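Local coordinates for Alr3790 protein (Anabaena sp., PDB 3HIX) that is of unknown function but carries a rhodanese-like domain, an alpha/beta fold shared with sulfurtransferases and Cdc25-type phosphatases, at residues N70-R73 against H79-E82. Residues are numbered along the deposited sequence; the frame is centred on the assembly and turned at random.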
ATOM      1  N   ASN A  70     -10.416  -1.431   5.541  1.00 20.70           N
ATOM      2  CA  ASN A  70     -11.702  -2.066   5.805  1.00 24.78           C
ATOM      3  C   ASN A  70     -11.841  -3.332   4.944  1.00 19.30           C
ATOM      4  O   ASN A  70     -12.302  -4.365   5.421  1.00 20.33           O
ATOM      5  CB  ASN A  70     -12.841  -1.069   5.529  1.00 26.05           C
ATOM      6  CG  ASN A  70     -12.911   0.047   6.571  1.00 34.67           C
ATOM      7  OD1 ASN A  70     -13.479   1.113   6.322  1.00 42.47           O
ATOM      8  ND2 ASN A  70     -12.344  -0.201   7.746  1.00 30.09           N
ATOM      9  N   LEU A  71     -11.430  -3.252   3.683  1.00 15.63           N
ATOM     10  CA  LEU A  71     -11.491  -4.414   2.794  1.00 15.68           C
ATOM     11  C   LEU A  71     -10.639  -5.579   3.306  1.00 19.41           C
ATOM     12  O   LEU A  71     -11.063  -6.731   3.263  1.00 26.33           O
ATOM     13  CB  LEU A  71     -11.007  -4.047   1.391  1.00 15.47           C
ATOM     14  CG  LEU A  71     -11.949  -3.250   0.497  1.00 25.36           C
ATOM     15  CD1 LEU A  71     -11.187  -2.694  -0.683  1.00 23.49           C
ATOM     16  CD2 LEU A  71     -13.088  -4.149   0.038  1.00 32.17           C
ATOM     17  N   LEU A  72      -9.437  -5.278   3.788  1.00 17.51           N
ATOM     18  CA  LEU A  72      -8.541  -6.326   4.281  1.00 17.60           C
ATOM     19  C   LEU A  72      -9.042  -6.929   5.585  1.00 19.23           C
ATOM     20  O   LEU A  72      -8.989  -8.145   5.775  1.00 23.66           O
ATOM     21  CB  LEU A  72      -7.120  -5.771   4.466  1.00 17.90           C
ATOM     22  CG  LEU A  72      -6.391  -5.423   3.161  1.00 23.11           C
ATOM     23  CD1 LEU A  72      -5.085  -4.695   3.476  1.00 24.69           C
ATOM     24  CD2 LEU A  72      -6.124  -6.696   2.359  1.00 22.38           C
ATOM     25  N   ARG A  73      -9.528  -6.090   6.489  1.00 18.34           N
ATOM     26  CA  ARG A  73     -10.034  -6.607   7.753  1.00 21.58           C
ATOM     27  C   ARG A  73     -11.273  -7.459   7.504  1.00 24.44           C
ATOM     28  O   ARG A  73     -11.448  -8.503   8.132  1.00 26.38           O
ATOM     29  CB  ARG A  73     -10.360  -5.466   8.715  1.00 20.60           C
ATOM     30  CG  ARG A  73      -9.134  -4.747   9.240  1.00 18.58           C
ATOM     31  CD  ARG A  73      -9.507  -3.690  10.267  1.00 27.41           C
ATOM     32  NE  ARG A  73      -8.335  -2.953  10.732  1.00 28.12           N
ATOM     33  CZ  ARG A  73      -8.388  -1.770  11.335  1.00 30.35           C
ATOM     34  NH1 ARG A  73      -9.561  -1.190  11.554  1.00 33.02           N
ATOM     35  NH2 ARG A  73      -7.269  -1.155  11.694  1.00 29.93           N
ATOM     36  N   HIS A  79      -4.387  -8.124  11.482  1.00 17.74           N
ATOM     37  CA  HIS A  79      -3.661  -6.901  11.836  1.00 20.30           C
ATOM     38  C   HIS A  79      -3.367  -5.986  10.652  1.00 23.51           C
ATOM     39  O   HIS A  79      -2.346  -6.126   9.973  1.00 24.90           O
ATOM     40  CB  HIS A  79      -2.362  -7.279  12.541  1.00 25.45           C
ATOM     41  CG  HIS A  79      -2.578  -8.070  13.792  1.00 33.73           C
ATOM     42  ND1 HIS A  79      -1.871  -9.217  14.083  1.00 34.72           N
ATOM     43  CD2 HIS A  79      -3.452  -7.899  14.813  1.00 33.45           C
ATOM     44  CE1 HIS A  79      -2.303  -9.719  15.226  1.00 36.73           C
ATOM     45  NE2 HIS A  79      -3.261  -8.939  15.689  1.00 37.04           N
ATOM     46  N   VAL A  80      -4.272  -5.040  10.421  1.00 24.65           N
ATOM     47  CA  VAL A  80      -4.140  -4.096   9.325  1.00 17.70           C
ATOM     48  C   VAL A  80      -4.234  -2.701   9.892  1.00 25.13           C
ATOM     49  O   VAL A  80      -5.207  -2.362  10.561  1.00 29.03           O
ATOM     50  CB  VAL A  80      -5.268  -4.282   8.288  1.00 18.47           C
ATOM     51  CG1 VAL A  80      -5.004  -3.412   7.054  1.00 17.59           C
ATOM     52  CG2 VAL A  80      -5.377  -5.757   7.897  1.00 14.24           C
ATOM     53  N   SER A  81      -3.215  -1.892   9.644  1.00 27.13           N
ATOM     54  CA  SER A  81      -3.217  -0.527  10.144  1.00 30.72           C
ATOM     55  C   SER A  81      -2.889   0.442   9.027  1.00 26.02           C
ATOM     56  O   SER A  81      -2.326   0.065   7.999  1.00 19.70           O
ATOM     57  CB  SER A  81      -2.225  -0.382  11.299  1.00 39.76           C
ATOM     58  OG  SER A  81      -0.992  -0.980  10.969  1.00 47.71           O
ATOM     59  N   GLU A  82      -3.265   1.694   9.243  1.00 20.85           N
ATOM     60  CA  GLU A  82      -3.070   2.759   8.279  1.00 23.70           C
ATOM     61  C   GLU A  82      -1.792   3.559   8.543  1.00 28.00           C
ATOM     62  O   GLU A  82      -1.407   3.770   9.693  1.00 26.62           O
ATOM     63  CB  GLU A  82      -4.282   3.697   8.355  1.00 35.13           C
ATOM     64  CG  GLU A  82      -5.613   2.949   8.298  1.00 52.14           C
ATOM     65  CD  GLU A  82      -6.647   3.464   9.284  1.00 64.98           C
ATOM     66  OE1 GLU A  82      -7.477   4.313   8.897  1.00 68.17           O
ATOM     67  OE2 GLU A  82      -6.623   3.016  10.452  1.00 67.73           O
TER
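Arg73, near the end of helix 62-74, reaches over to the backbone of Val80 and illustrates how a long side chain can tie a helix to an outermost strand of a sheet: Ser81 pairs through its backbone with strand 55-58, while the carbonyl of Val80 takes the arginine. Its NH2 donates to Val80 O at 2.6 Å, with an N-H...O angle of 155°, and approaches almost head-on to the carbonyl bond. The oxygen sits at the edge of the guanidinium, close to its plane, where NE of Arg73 adds a second, weak bond to Val80 O at 3.2 Å. Two donors of one group therefore share a single acceptor, which probably restrains the turning of the guanidinium. The chain is extended from CG to NE, carrying the charged end across to the strand.

Apolar packing lies beside this polar link. Val80 directs both methyls at the helix: CG1, anti to the backbone N (chi1 -172°), meets Leu72 CD1 at 3.8 Å, while CG2 rests 3.8 Å from Leu72 CB. The aliphatic part of Arg73 joins in, its CG 4.0 Å from Val80 CB. Strand 55-58, helix 62-74 and strand 80-82 form a beta-alpha-beta unit of the rhodanese-like domain. Val57 on the neighbouring strand touches both Leu72 and Val80. Cutting Val80 back to an alanine is likely to leave Leu72 CB and CD1 facing a gap where the two methyls packed.

Electrostatics contribute more loosely: Glu82 OE2 stands 4.4 Å from Arg73 NH2, well out of the guanidinium plane, and probably adds a weak attraction without a salt bridge.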